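Ulvan Lyase-PL25 (Pseudoalteromonas sp. PLSV, PDB 5UAM) cleaves ulvan, the sulfated cell-wall polysaccharide of green seaweeds, as a beta-propeller lyase of polysaccharide lyase family 25. Local coordinates at residues Gly27-Asn32 against Val55-Pro60; Gly35-Ile40 against Leu429-Val434. All coordinates share one frame; numbering follows the deposited sequence.

Contact 1 of 2, residues Gly27-Asn32 against Val55-Pro60; sequences GYFADN and VSYQGP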
# COMPACT_ATOMS: atom_id res chain seq x y z
N GLY A 27 -7.00 0.28 -23.91
CA GLY A 27 -6.27 0.93 -22.83
C GLY A 27 -5.87 0.03 -21.68
O GLY A 27 -5.02 0.41 -20.86
N TYR A 28 -6.47 -1.15 -21.59
CA TYR A 28 -6.26 -2.07 -20.49
C TYR A 28 -5.40 -3.24 -20.96
O TYR A 28 -5.45 -3.63 -22.13
CB TYR A 28 -7.60 -2.54 -19.91
CG TYR A 28 -8.56 -3.08 -20.94
CD1 TYR A 28 -9.37 -2.24 -21.68
CD2 TYR A 28 -8.67 -4.45 -21.16
CE1 TYR A 28 -10.25 -2.75 -22.63
CE2 TYR A 28 -9.54 -4.96 -22.09
CZ TYR A 28 -10.34 -4.11 -22.82
OH TYR A 28 -11.24 -4.57 -23.78
N PHE A 29 -4.61 -3.79 -20.04
CA PHE A 29 -3.72 -4.89 -20.34
C PHE A 29 -4.22 -6.23 -19.83
O PHE A 29 -3.65 -7.26 -20.18
CB PHE A 29 -2.31 -4.62 -19.79
CG PHE A 29 -2.23 -4.58 -18.28
CD1 PHE A 29 -2.07 -5.75 -17.55
CD2 PHE A 29 -2.30 -3.38 -17.60
CE1 PHE A 29 -2.02 -5.71 -16.17
CE2 PHE A 29 -2.24 -3.34 -16.21
CZ PHE A 29 -2.11 -4.51 -15.50
N ALA A 30 -5.29 -6.24 -19.02
CA ALA A 30 -5.92 -7.44 -18.52
C ALA A 30 -7.35 -7.08 -18.13
O ALA A 30 -7.66 -5.92 -17.88
CB ALA A 30 -5.18 -8.01 -17.31
N ASP A 31 -8.21 -8.10 -18.07
CA ASP A 31 -9.62 -7.86 -17.78
C ASP A 31 -10.19 -8.86 -16.78
O ASP A 31 -11.39 -9.14 -16.80
CB ASP A 31 -10.45 -7.86 -19.06
CG ASP A 31 -10.38 -9.16 -19.82
OD1 ASP A 31 -9.70 -10.10 -19.36
OD2 ASP A 31 -11.05 -9.24 -20.87
N ASN A 32 -9.35 -9.36 -15.85
CA ASN A 32 -9.78 -10.38 -14.91
C ASN A 32 -9.56 -10.00 -13.45
O ASN A 32 -9.58 -10.88 -12.59
CB ASN A 32 -9.09 -11.72 -15.20
CG ASN A 32 -7.61 -11.68 -15.00
OD1 ASN A 32 -6.99 -10.62 -14.86
ND2 ASN A 32 -6.99 -12.88 -14.97
N VAL A 55 4.10 -5.53 -13.56
CA VAL A 55 2.88 -5.10 -12.89
C VAL A 55 2.19 -6.32 -12.27
O VAL A 55 2.20 -7.41 -12.86
CB VAL A 55 1.93 -4.37 -13.85
CG1 VAL A 55 2.63 -3.11 -14.41
CG2 VAL A 55 1.46 -5.27 -14.99
N SER A 56 1.63 -6.14 -11.08
CA SER A 56 0.90 -7.21 -10.41
C SER A 56 -0.39 -6.69 -9.79
O SER A 56 -0.50 -5.54 -9.38
CB SER A 56 1.76 -7.91 -9.35
OG SER A 56 1.97 -7.09 -8.21
N TYR A 57 -1.38 -7.58 -9.73
CA TYR A 57 -2.71 -7.23 -9.25
C TYR A 57 -3.42 -8.53 -8.84
O TYR A 57 -2.96 -9.63 -9.13
CB TYR A 57 -3.53 -6.47 -10.32
CG TYR A 57 -3.79 -7.34 -11.53
CD1 TYR A 57 -2.81 -7.54 -12.50
CD2 TYR A 57 -4.99 -8.03 -11.66
CE1 TYR A 57 -3.02 -8.40 -13.55
CE2 TYR A 57 -5.21 -8.90 -12.73
CZ TYR A 57 -4.22 -9.08 -13.67
OH TYR A 57 -4.44 -9.93 -14.73
N GLN A 58 -4.56 -8.37 -8.18
CA GLN A 58 -5.36 -9.50 -7.71
C GLN A 58 -6.38 -9.91 -8.77
O GLN A 58 -7.24 -9.12 -9.17
CB GLN A 58 -6.05 -9.07 -6.43
CG GLN A 58 -6.95 -10.08 -5.82
CD GLN A 58 -7.63 -9.50 -4.62
OE1 GLN A 58 -7.07 -9.48 -3.53
NE2 GLN A 58 -8.82 -8.97 -4.81
N GLY A 59 -6.29 -11.17 -9.19
CA GLY A 59 -7.14 -11.74 -10.21
C GLY A 59 -8.09 -12.78 -9.65
O GLY A 59 -8.39 -12.80 -8.45
N PRO A 60 -8.62 -13.65 -10.52
CA PRO A 60 -9.62 -14.62 -10.10
C PRO A 60 -9.18 -15.41 -8.88
O PRO A 60 -8.00 -15.76 -8.71
CB PRO A 60 -9.77 -15.52 -11.33
CG PRO A 60 -9.45 -14.60 -12.48
CD PRO A 60 -8.34 -13.72 -11.96
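Phe29-Asn32 and Val55-Pro60 run in nearly the same direction, 24° apart, without backbone hydrogen bonds between them. The chains are 10.0 Å apart from Phe29 CA to Val55 CA and close to 5.6 Å from Asn32 CA to Gly59 CA. Side chains bridge the wide end. Phe29 meets Val55 tip to tip, its CZ 3.7 Å from Val55 CG2. The edge of Phe29 also points toward the face of Tyr57 in an offset edge-to-face pair, planes at 74°. The Tyr57 OH gives a hydrogen bond of 2.6 Å to Asn32 OD1, in the carbonyl plane and on a lone pair. Ala30 CB packs against the same hydroxyl. At the narrow end Pro60 CD lies 3.2 Å from Asn32 O. A phenylalanine in place of Tyr57 would probably leave Asn32 OD1 without this donor and its amide freer to turn. The contact is interblade packing in the propeller: strand 30-33, at the edge of a sheet with 439-444, faces strand 52-58 of the next sheet. Met441 touches both Phe29 and Tyr57, and Tyr65 of strand 64-70 touches Asn32, Tyr57 and Pro60.

Contact 2 of 2, residues Gly35-Ile40 against Leu429-Val434; sequences GNPLAI and LVAEKV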
# COMPACT_ATOMS: atom_id res chain seq x y z
N GLY A 35 -12.63 -7.90 -6.94
CA GLY A 35 -12.67 -7.18 -5.67
C GLY A 35 -12.07 -5.80 -5.80
O GLY A 35 -12.47 -5.02 -6.67
N ASN A 36 -11.12 -5.47 -4.93
CA ASN A 36 -10.23 -4.32 -5.10
C ASN A 36 -8.91 -4.89 -5.59
O ASN A 36 -8.18 -5.51 -4.80
CB ASN A 36 -9.99 -3.59 -3.77
CG ASN A 36 -11.20 -2.95 -3.22
OD1 ASN A 36 -12.14 -2.60 -3.94
ND2 ASN A 36 -11.22 -2.78 -1.91
N PRO A 37 -8.56 -4.75 -6.87
CA PRO A 37 -7.38 -5.47 -7.36
C PRO A 37 -6.05 -4.86 -6.98
O PRO A 37 -5.02 -5.52 -7.16
CB PRO A 37 -7.56 -5.47 -8.87
CG PRO A 37 -9.01 -5.33 -9.09
CD PRO A 37 -9.48 -4.42 -7.97
N LEU A 38 -6.07 -3.64 -6.45
CA LEU A 38 -4.90 -2.83 -6.15
C LEU A 38 -5.22 -1.98 -4.94
O LEU A 38 -6.38 -1.67 -4.67
CB LEU A 38 -4.62 -1.85 -7.29
CG LEU A 38 -4.35 -2.41 -8.67
CD1 LEU A 38 -4.47 -1.30 -9.70
CD2 LEU A 38 -2.99 -3.06 -8.72
N ALA A 39 -4.16 -1.54 -4.24
CA ALA A 39 -4.27 -0.55 -3.17
C ALA A 39 -2.90 0.04 -2.91
O ALA A 39 -1.89 -0.60 -3.16
CB ALA A 39 -4.80 -1.16 -1.87
N ILE A 40 -2.87 1.24 -2.33
CA ILE A 40 -1.61 1.91 -2.06
C ILE A 40 -0.80 1.16 -1.01
O ILE A 40 0.43 1.19 -1.05
CB ILE A 40 -1.89 3.38 -1.70
CG1 ILE A 40 -2.22 4.14 -3.00
CG2 ILE A 40 -0.71 4.02 -0.99
CD1 ILE A 40 -2.82 5.48 -2.79
N LEU A 429 -0.74 1.90 -11.51
CA LEU A 429 -1.74 0.91 -11.92
C LEU A 429 -3.12 1.33 -11.45
O LEU A 429 -3.27 1.93 -10.37
CB LEU A 429 -1.38 -0.45 -11.35
CG LEU A 429 -0.16 -1.06 -12.02
CD1 LEU A 429 0.51 -2.09 -11.15
CD2 LEU A 429 -0.57 -1.71 -13.34
N VAL A 430 -4.13 1.03 -12.27
CA VAL A 430 -5.50 1.44 -12.01
C VAL A 430 -6.41 0.27 -12.32
O VAL A 430 -6.21 -0.42 -13.33
CB VAL A 430 -5.92 2.62 -12.92
CG1 VAL A 430 -7.23 3.25 -12.42
CG2 VAL A 430 -4.83 3.66 -13.01
N ALA A 431 -7.42 0.05 -11.49
CA ALA A 431 -8.45 -0.96 -11.72
C ALA A 431 -9.80 -0.27 -11.85
O ALA A 431 -10.20 0.51 -10.98
CB ALA A 431 -8.48 -1.96 -10.55
N GLU A 432 -10.51 -0.58 -12.93
CA GLU A 432 -11.80 0.04 -13.23
C GLU A 432 -12.89 -0.84 -12.62
O GLU A 432 -13.41 -1.77 -13.25
CB GLU A 432 -11.97 0.17 -14.74
CG GLU A 432 -13.28 0.76 -15.22
CD GLU A 432 -13.44 0.65 -16.71
OE1 GLU A 432 -12.67 -0.10 -17.35
OE2 GLU A 432 -14.32 1.32 -17.26
N LYS A 433 -13.24 -0.57 -11.37
CA LYS A 433 -14.24 -1.36 -10.66
C LYS A 433 -15.63 -1.02 -11.17
O LYS A 433 -16.08 0.12 -11.06
CB LYS A 433 -14.16 -1.08 -9.17
CG LYS A 433 -12.82 -1.44 -8.57
CD LYS A 433 -12.85 -1.36 -7.07
CE LYS A 433 -12.92 0.06 -6.58
NZ LYS A 433 -12.92 0.14 -5.09
N VAL A 434 -16.31 -2.02 -11.72
CA VAL A 434 -17.69 -1.88 -12.18
C VAL A 434 -18.52 -2.88 -11.41
O VAL A 434 -19.37 -2.51 -10.59
CB VAL A 434 -17.78 -2.08 -13.70
CG1 VAL A 434 -19.20 -1.89 -14.19
CG2 VAL A 434 -16.86 -1.11 -14.39
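Leu38 packs tightly against strand 429-433, and Asn36 meets Lys433 at the more open end of the same contact. The loop runs roughly against the strand, 161° apart in direction. Leu38 CD1 does most of the touching. It lies over the strand backbone, 3.4 Å from Leu429 C and 3.5 Å from Val430 N. The side chains of Leu38 and Leu429 cross at about a right angle, with Leu38 CD1 3.6 Å from Leu429 CB. Next along, Pro37 CG and CD rest against the methyl of Ala431, Pro37 CD and Ala431 CB being 3.7 Å apart. Pro37, Leu38, Leu429 and Ala431 are all buried, and Met441 of strand 439-444 adds to the apolar surroundings of Pro37 and Leu38.

The other end is looser and polar. Asn36 and Lys433 are both partly exposed. Lys433 reaches over with a chain bent at chi3 (-72°). Its NZ gives a hydrogen bond of 3.1 Å to Asn36 OD1, from above the carbonyl plane and 48° out of it. Lys433 CD also passes 3.7 Å from Gly35 O. Two conformers of Lys433 are deposited, so this bond may not be held all the time.

Asn36 probably binds substrate, and its backbone N donates a hydrogen bond to Asn98 OD1. Apolar packing holds the loop to the strand next to it. The ammonium would probably polarise the Asn36 amide and add positive charge beside a site for an anionic polysaccharide.

In the fold
Contacts 1 and 2 lie side by side, their centres 9 Å apart, and both reach the sheet that includes strands 30-33 and 428-433. That sheet takes strands from both ends of the chain, as in the closure of a beta-propeller. The contacts also touch directly: Gln58 N is 3.1 Å from Pro37 O, a probable hydrogen bond. Ser56 O packs against Leu38 CD2. Contact 2 holds Asn36 of the probable substrate site, and the Asn36 side chain is about 4 Å from that of Lys101, another probable substrate ligand. In contact 1 the Tyr57 side chain is about 7 Å from that of Lys101, while Gln58 beside it touches Lys101. Gln58 NE2 and Asn36 N both hydrogen-bond Asn98 OD1, linking the two contacts at Asn98, which probably also binds substrate.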